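Side-chain contacts in dihydroxyacetone kinase (Citrobacter freundii, PDB 1UN8), which catalyses the ATP-dependent phosphorylation of dihydroxyacetone to dihydroxyacetone phosphate, with a divalent magnesium or calcium ion as cofactor: residues A97-E101 and A102-L106; L461-M464 and K465-G469. One frame throughout, in Å; residues are numbered along the deposited sequence.

Interaction 1: residues A97-E101 and A102-L106; sequences AVTGE and AGCLL
Thr-99 and Cys-104 face each other across the short connection that ends a beta-alpha-beta crossover, where the chain leaves helix 88-98, reverses through a type I turn at Gly-100 to Gly-103 and enters strand 104-109. The tight part lies on the inner side. Both branches of Thr-99 are used there: the hydroxyl OG1 comes to 3.4 Å from Cys-104 CB, while the methyl CG2 rests on the backbone of Gly-103, 3.5 Å from its C atom. With chi1 at -54°, CG2 stands opposite the backbone N and reaches the incoming strand, and OG1 stays on the helix side, hydrogen-bonded to the carbonyl oxygen of Ile-95 in the last turn. Cys-104 turns SG between its own N and carbonyl carbon (chi1 72°), which leaves the sulfur 3.6 Å from Thr-99 OG1. The same cysteine packs on Ile-95 of the helix and on Ala-52 of the neighbouring parallel strand, so helix end and sheet meet around it.

The turn itself is looser. Glu-101 sends its carboxylate outward from the strand entrance, and only its CB stays near the following backbone; Ala-102 is partly exposed and lies against Val-51. Gly-103 N closes the turn with a hydrogen bond of 2.9 Å to Gly-100 O. Beside this bond a water bridges the same two residues: it accepts from Gly-100 N at 3.0 Å and donates to Gly-103 O at 2.9 Å.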
ATOM      1  N   ALA A  97       0.265  33.118  -4.129  1.00 55.21           N
ATOM      2  CA  ALA A  97      -0.564  32.565  -5.177  1.00 53.94           C
ATOM      3  C   ALA A  97      -2.002  32.241  -4.812  1.00 54.09           C
ATOM      4  O   ALA A  97      -2.879  32.281  -5.671  1.00 54.87           O
ATOM      5  CB  ALA A  97       0.100  31.333  -5.733  1.00 53.46           C
ATOM      6  N   VAL A  98      -2.260  31.934  -3.545  1.00 54.16           N
ATOM      7  CA  VAL A  98      -3.603  31.541  -3.143  1.00 53.38           C
ATOM      8  C   VAL A  98      -4.171  32.277  -1.950  1.00 54.70           C
ATOM      9  O   VAL A  98      -5.269  31.951  -1.486  1.00 52.81           O
ATOM     10  CB  VAL A  98      -3.641  30.028  -2.803  1.00 53.91           C
ATOM     11  CG1 VAL A  98      -3.132  29.223  -3.974  1.00 52.15           C
ATOM     12  CG2 VAL A  98      -2.795  29.744  -1.563  1.00 53.02           C
ATOM     13  N   THR A  99      -3.436  33.259  -1.443  1.00 56.54           N
ATOM     14  CA  THR A  99      -3.900  33.992  -0.276  1.00 58.29           C
ATOM     15  C   THR A  99      -4.502  35.352  -0.599  1.00 59.86           C
ATOM     16  O   THR A  99      -3.888  36.173  -1.290  1.00 58.98           O
ATOM     17  CB  THR A  99      -2.757  34.186   0.747  1.00 58.44           C
ATOM     18  OG1 THR A  99      -2.177  32.914   1.052  1.00 58.10           O
ATOM     19  CG2 THR A  99      -3.288  34.801   2.043  1.00 58.34           C
ATOM     20  N   GLY A 100      -5.716  35.563  -0.087  1.00 61.88           N
ATOM     21  CA  GLY A 100      -6.427  36.818  -0.260  1.00 63.28           C
ATOM     22  C   GLY A 100      -6.396  37.571   1.061  1.00 64.74           C
ATOM     23  O   GLY A 100      -5.665  37.197   1.980  1.00 64.73           O
ATOM     24  N   GLU A 101      -7.191  38.629   1.173  1.00 66.45           N
ATOM     25  CA  GLU A 101      -7.207  39.418   2.397  1.00 67.30           C
ATOM     26  C   GLU A 101      -7.510  38.590   3.637  1.00 65.33           C
ATOM     27  O   GLU A 101      -7.072  38.926   4.733  1.00 65.38           O
ATOM     28  CB  GLU A 101      -8.216  40.561   2.273  1.00 70.64           C
ATOM     29  CG  GLU A 101      -7.598  41.873   1.803  1.00 76.95           C
ATOM     30  CD  GLU A 101      -8.647  42.898   1.380  1.00 81.23           C
ATOM     31  OE1 GLU A 101      -9.248  42.723   0.291  1.00 82.79           O
ATOM     32  OE2 GLU A 101      -8.875  43.874   2.139  1.00 82.80           O
ATOM     33  N   ALA A 102      -8.248  37.500   3.461  1.00 63.88           N
ATOM     34  CA  ALA A 102      -8.616  36.643   4.584  1.00 63.48           C
ATOM     35  C   ALA A 102      -7.401  36.026   5.281  1.00 63.55           C
ATOM     36  O   ALA A 102      -7.488  35.614   6.443  1.00 63.68           O
ATOM     37  CB  ALA A 102      -9.562  35.538   4.108  1.00 63.04           C
ATOM     38  N   GLY A 103      -6.275  35.965   4.570  1.00 62.14           N
ATOM     39  CA  GLY A 103      -5.069  35.388   5.138  1.00 61.18           C
ATOM     40  C   GLY A 103      -4.970  33.875   4.969  1.00 59.98           C
ATOM     41  O   GLY A 103      -5.886  33.225   4.443  1.00 59.33           O
ATOM     42  N   CYS A 104      -3.852  33.308   5.416  1.00 57.76           N
ATOM     43  CA  CYS A 104      -3.636  31.870   5.317  1.00 55.85           C
ATOM     44  C   CYS A 104      -2.979  31.279   6.553  1.00 53.02           C
ATOM     45  O   CYS A 104      -2.212  31.944   7.262  1.00 51.80           O
ATOM     46  CB  CYS A 104      -2.759  31.535   4.117  1.00 56.62           C
ATOM     47  SG  CYS A 104      -1.044  32.008   4.354  1.00 62.01           S
ATOM     48  N   LEU A 105      -3.296  30.012   6.793  1.00 49.21           N
ATOM     49  CA  LEU A 105      -2.746  29.263   7.908  1.00 45.40           C
ATOM     50  C   LEU A 105      -1.761  28.233   7.360  1.00 43.68           C
ATOM     51  O   LEU A 105      -2.126  27.389   6.531  1.00 42.39           O
ATOM     52  CB  LEU A 105      -3.865  28.545   8.658  1.00 44.01           C
ATOM     53  CG  LEU A 105      -3.388  27.424   9.577  1.00 44.13           C
ATOM     54  CD1 LEU A 105      -2.495  28.028  10.653  1.00 44.50           C
ATOM     55  CD2 LEU A 105      -4.576  26.689  10.196  1.00 43.17           C
ATOM     56  N   LEU A 106      -0.507  28.323   7.786  1.00 41.50           N
ATOM     57  CA  LEU A 106       0.495  27.351   7.357  1.00 39.79           C
ATOM     58  C   LEU A 106       0.457  26.217   8.400  1.00 41.72           C
ATOM     59  O   LEU A 106       0.557  26.469   9.604  1.00 41.91           O
ATOM     60  CB  LEU A 106       1.891  27.980   7.329  1.00 35.77           C
ATOM     61  CG  LEU A 106       2.133  29.201   6.432  1.00 35.94           C
ATOM     62  CD1 LEU A 106       3.581  29.663   6.584  1.00 32.81           C
ATOM     63  CD2 LEU A 106       1.817  28.880   4.979  1.00 31.79           C
TER
HETATM   64  O   HOH W   1      -7.128  33.776   1.926  1.00 53.09           O

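Interaction 2: residues L461-M464 and K465-G469; sequences LAQM and KFYGG
Met-464 O accepts the shortest hydrogen bond across this contact, 2.8 Å from Gly-468 N; the bond is bent (N-H...O 142°), and it is the last i to i+4 bond made across the two segments. Three more i to i+4 bonds precede it; in the straightest, Tyr-467 N points at Gln-463 O at 3.2 Å with an angle of 178°. Side chains follow the same spacing. Lys-465 lays its aliphatic part over the preceding turn, CG 3.2 Å from Leu-461 O and CD 4.1 Å from Leu-461 CG, then bends at chi3, and its NZ bonds to Gln-482 OE1 of helix 478-490.

This is the C-terminal end of helix 453-468 in the eight-helix barrel of the ATP-binding domain, and Gly-468 belongs to the ATP site. Met-464, buried against Leu-435 and Phe-439, brings its side chain to about 4 Å (nearest atoms) from that of Met-477, another ATP-site residue.

On the side facing the second subunit, Gln-463 and Tyr-467 run alongside each other in the same direction, amide and ring planes 82° apart. Gln-463 NE2 lies 3.7 Å from Tyr-467 OH, and both groups are hydrogen-bonded to Glu-123 OE1 of the second subunit, which fixes the ends of the pair. Beneath them, Tyr-467 CD1 sits 3.4 Å from Gln-463 O.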
ATOM      1  N   LEU A 461     -14.471 -38.193 -18.009  1.00 46.60           N
ATOM      2  CA  LEU A 461     -13.207 -37.821 -18.639  1.00 46.18           C
ATOM      3  C   LEU A 461     -13.228 -36.349 -19.041  1.00 45.38           C
ATOM      4  O   LEU A 461     -12.292 -35.604 -18.772  1.00 44.32           O
ATOM      5  CB  LEU A 461     -12.976 -38.680 -19.878  1.00 46.35           C
ATOM      6  CG  LEU A 461     -11.699 -38.372 -20.659  1.00 47.92           C
ATOM      7  CD1 LEU A 461     -10.487 -38.597 -19.779  1.00 45.49           C
ATOM      8  CD2 LEU A 461     -11.640 -39.256 -21.896  1.00 49.55           C
ATOM      9  N   ALA A 462     -14.312 -35.946 -19.693  1.00 45.72           N
ATOM     10  CA  ALA A 462     -14.491 -34.570 -20.144  1.00 46.19           C
ATOM     11  C   ALA A 462     -14.369 -33.567 -18.988  1.00 46.12           C
ATOM     12  O   ALA A 462     -13.770 -32.503 -19.134  1.00 43.92           O
ATOM     13  CB  ALA A 462     -15.864 -34.425 -20.815  1.00 45.59           C
ATOM     14  N   GLN A 463     -14.953 -33.912 -17.844  1.00 46.66           N
ATOM     15  CA  GLN A 463     -14.898 -33.036 -16.685  1.00 47.59           C
ATOM     16  C   GLN A 463     -13.496 -33.056 -16.085  1.00 48.52           C
ATOM     17  O   GLN A 463     -12.980 -32.032 -15.639  1.00 48.80           O
ATOM     18  CB  GLN A 463     -15.944 -33.468 -15.653  1.00 46.94           C
ATOM     19  CG  GLN A 463     -17.365 -33.259 -16.147  1.00 46.18           C
ATOM     20  CD  GLN A 463     -17.588 -31.833 -16.634  1.00 46.06           C
ATOM     21  OE1 GLN A 463     -17.581 -31.569 -17.837  1.00 46.79           O
ATOM     22  NE2 GLN A 463     -17.813 -30.909 -15.696  1.00 45.17           N
ATOM     23  N   MET A 464     -12.873 -34.224 -16.086  1.00 48.70           N
ATOM     24  CA  MET A 464     -11.535 -34.332 -15.548  1.00 49.05           C
ATOM     25  C   MET A 464     -10.610 -33.422 -16.368  1.00 50.02           C
ATOM     26  O   MET A 464      -9.724 -32.755 -15.827  1.00 49.94           O
ATOM     27  CB  MET A 464     -11.079 -35.788 -15.604  1.00 49.78           C
ATOM     28  CG  MET A 464      -9.740 -36.052 -14.958  1.00 52.04           C
ATOM     29  SD  MET A 464      -9.602 -37.772 -14.444  1.00 56.97           S
ATOM     30  CE  MET A 464      -9.654 -38.588 -16.025  1.00 56.09           C
ATOM     31  N   LYS A 465     -10.841 -33.367 -17.676  1.00 49.85           N
ATOM     32  CA  LYS A 465     -10.011 -32.537 -18.551  1.00 49.43           C
ATOM     33  C   LYS A 465     -10.257 -31.049 -18.355  1.00 48.85           C
ATOM     34  O   LYS A 465      -9.323 -30.252 -18.355  1.00 50.60           O
ATOM     35  CB  LYS A 465     -10.251 -32.902 -20.022  1.00 49.07           C
ATOM     36  CG  LYS A 465      -9.826 -34.322 -20.372  1.00 50.28           C
ATOM     37  CD  LYS A 465     -10.254 -34.723 -21.777  1.00 51.54           C
ATOM     38  CE  LYS A 465      -9.590 -33.853 -22.827  1.00 52.93           C
ATOM     39  NZ  LYS A 465      -9.864 -34.374 -24.195  1.00 55.05           N
ATOM     40  N   PHE A 466     -11.520 -30.676 -18.185  1.00 47.85           N
ATOM     41  CA  PHE A 466     -11.871 -29.278 -18.004  1.00 45.59           C
ATOM     42  C   PHE A 466     -11.192 -28.663 -16.782  1.00 44.96           C
ATOM     43  O   PHE A 466     -10.570 -27.609 -16.873  1.00 42.51           O
ATOM     44  CB  PHE A 466     -13.386 -29.123 -17.862  1.00 44.83           C
ATOM     45  CG  PHE A 466     -13.816 -27.699 -17.711  1.00 46.57           C
ATOM     46  CD1 PHE A 466     -13.927 -26.870 -18.829  1.00 45.89           C
ATOM     47  CD2 PHE A 466     -14.029 -27.157 -16.441  1.00 46.26           C
ATOM     48  CE1 PHE A 466     -14.241 -25.519 -18.689  1.00 45.30           C
ATOM     49  CE2 PHE A 466     -14.344 -25.807 -16.287  1.00 46.31           C
ATOM     50  CZ  PHE A 466     -14.449 -24.985 -17.419  1.00 46.95           C
ATOM     51  N   TYR A 467     -11.319 -29.330 -15.643  1.00 45.56           N
ATOM     52  CA  TYR A 467     -10.738 -28.838 -14.403  1.00 46.69           C
ATOM     53  C   TYR A 467      -9.245 -29.125 -14.333  1.00 47.44           C
ATOM     54  O   TYR A 467      -8.456 -28.266 -13.943  1.00 47.65           O
ATOM     55  CB  TYR A 467     -11.440 -29.482 -13.199  1.00 47.24           C
ATOM     56  CG  TYR A 467     -12.929 -29.226 -13.138  1.00 47.18           C
ATOM     57  CD1 TYR A 467     -13.823 -30.268 -12.918  1.00 46.90           C
ATOM     58  CD2 TYR A 467     -13.443 -27.942 -13.311  1.00 47.21           C
ATOM     59  CE1 TYR A 467     -15.199 -30.040 -12.876  1.00 49.29           C
ATOM     60  CE2 TYR A 467     -14.810 -27.701 -13.267  1.00 48.65           C
ATOM     61  CZ  TYR A 467     -15.684 -28.756 -13.052  1.00 49.67           C
ATOM     62  OH  TYR A 467     -17.042 -28.534 -13.029  1.00 51.49           O
ATOM     63  N   GLY A 468      -8.863 -30.339 -14.711  1.00 48.69           N
ATOM     64  CA  GLY A 468      -7.462 -30.725 -14.667  1.00 50.42           C
ATOM     65  C   GLY A 468      -6.598 -29.969 -15.656  1.00 52.05           C
ATOM     66  O   GLY A 468      -5.401 -29.799 -15.424  1.00 53.35           O
ATOM     67  N   GLY A 469      -7.198 -29.517 -16.758  1.00 51.69           N
ATOM     68  CA  GLY A 469      -6.460 -28.778 -17.765  1.00 52.10           C
ATOM     69  C   GLY A 469      -5.589 -29.606 -18.704  1.00 53.98           C
ATOM     70  O   GLY A 469      -5.022 -29.064 -19.659  1.00 55.44           O
TER

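How the interactions relate
Along the chain, interaction 1 comes first and closes the tight connection from helix 88-98 to strand 104-109 in the DhaK part; interaction 2 follows far later, within the final turns of helix 453-468 in the DhaL part. They are in series, neither nesting nor crossing, with centres 69 Å apart on opposite sides of the chain's centre. Within one chain the two do not touch. The dimer links their surroundings: strand 104-109 leads into helix 112-127, whose Arg-115 in one subunit bonds through NE to Tyr-467 O of the other, joining the ATP-binding barrel to the partner's DhaK part.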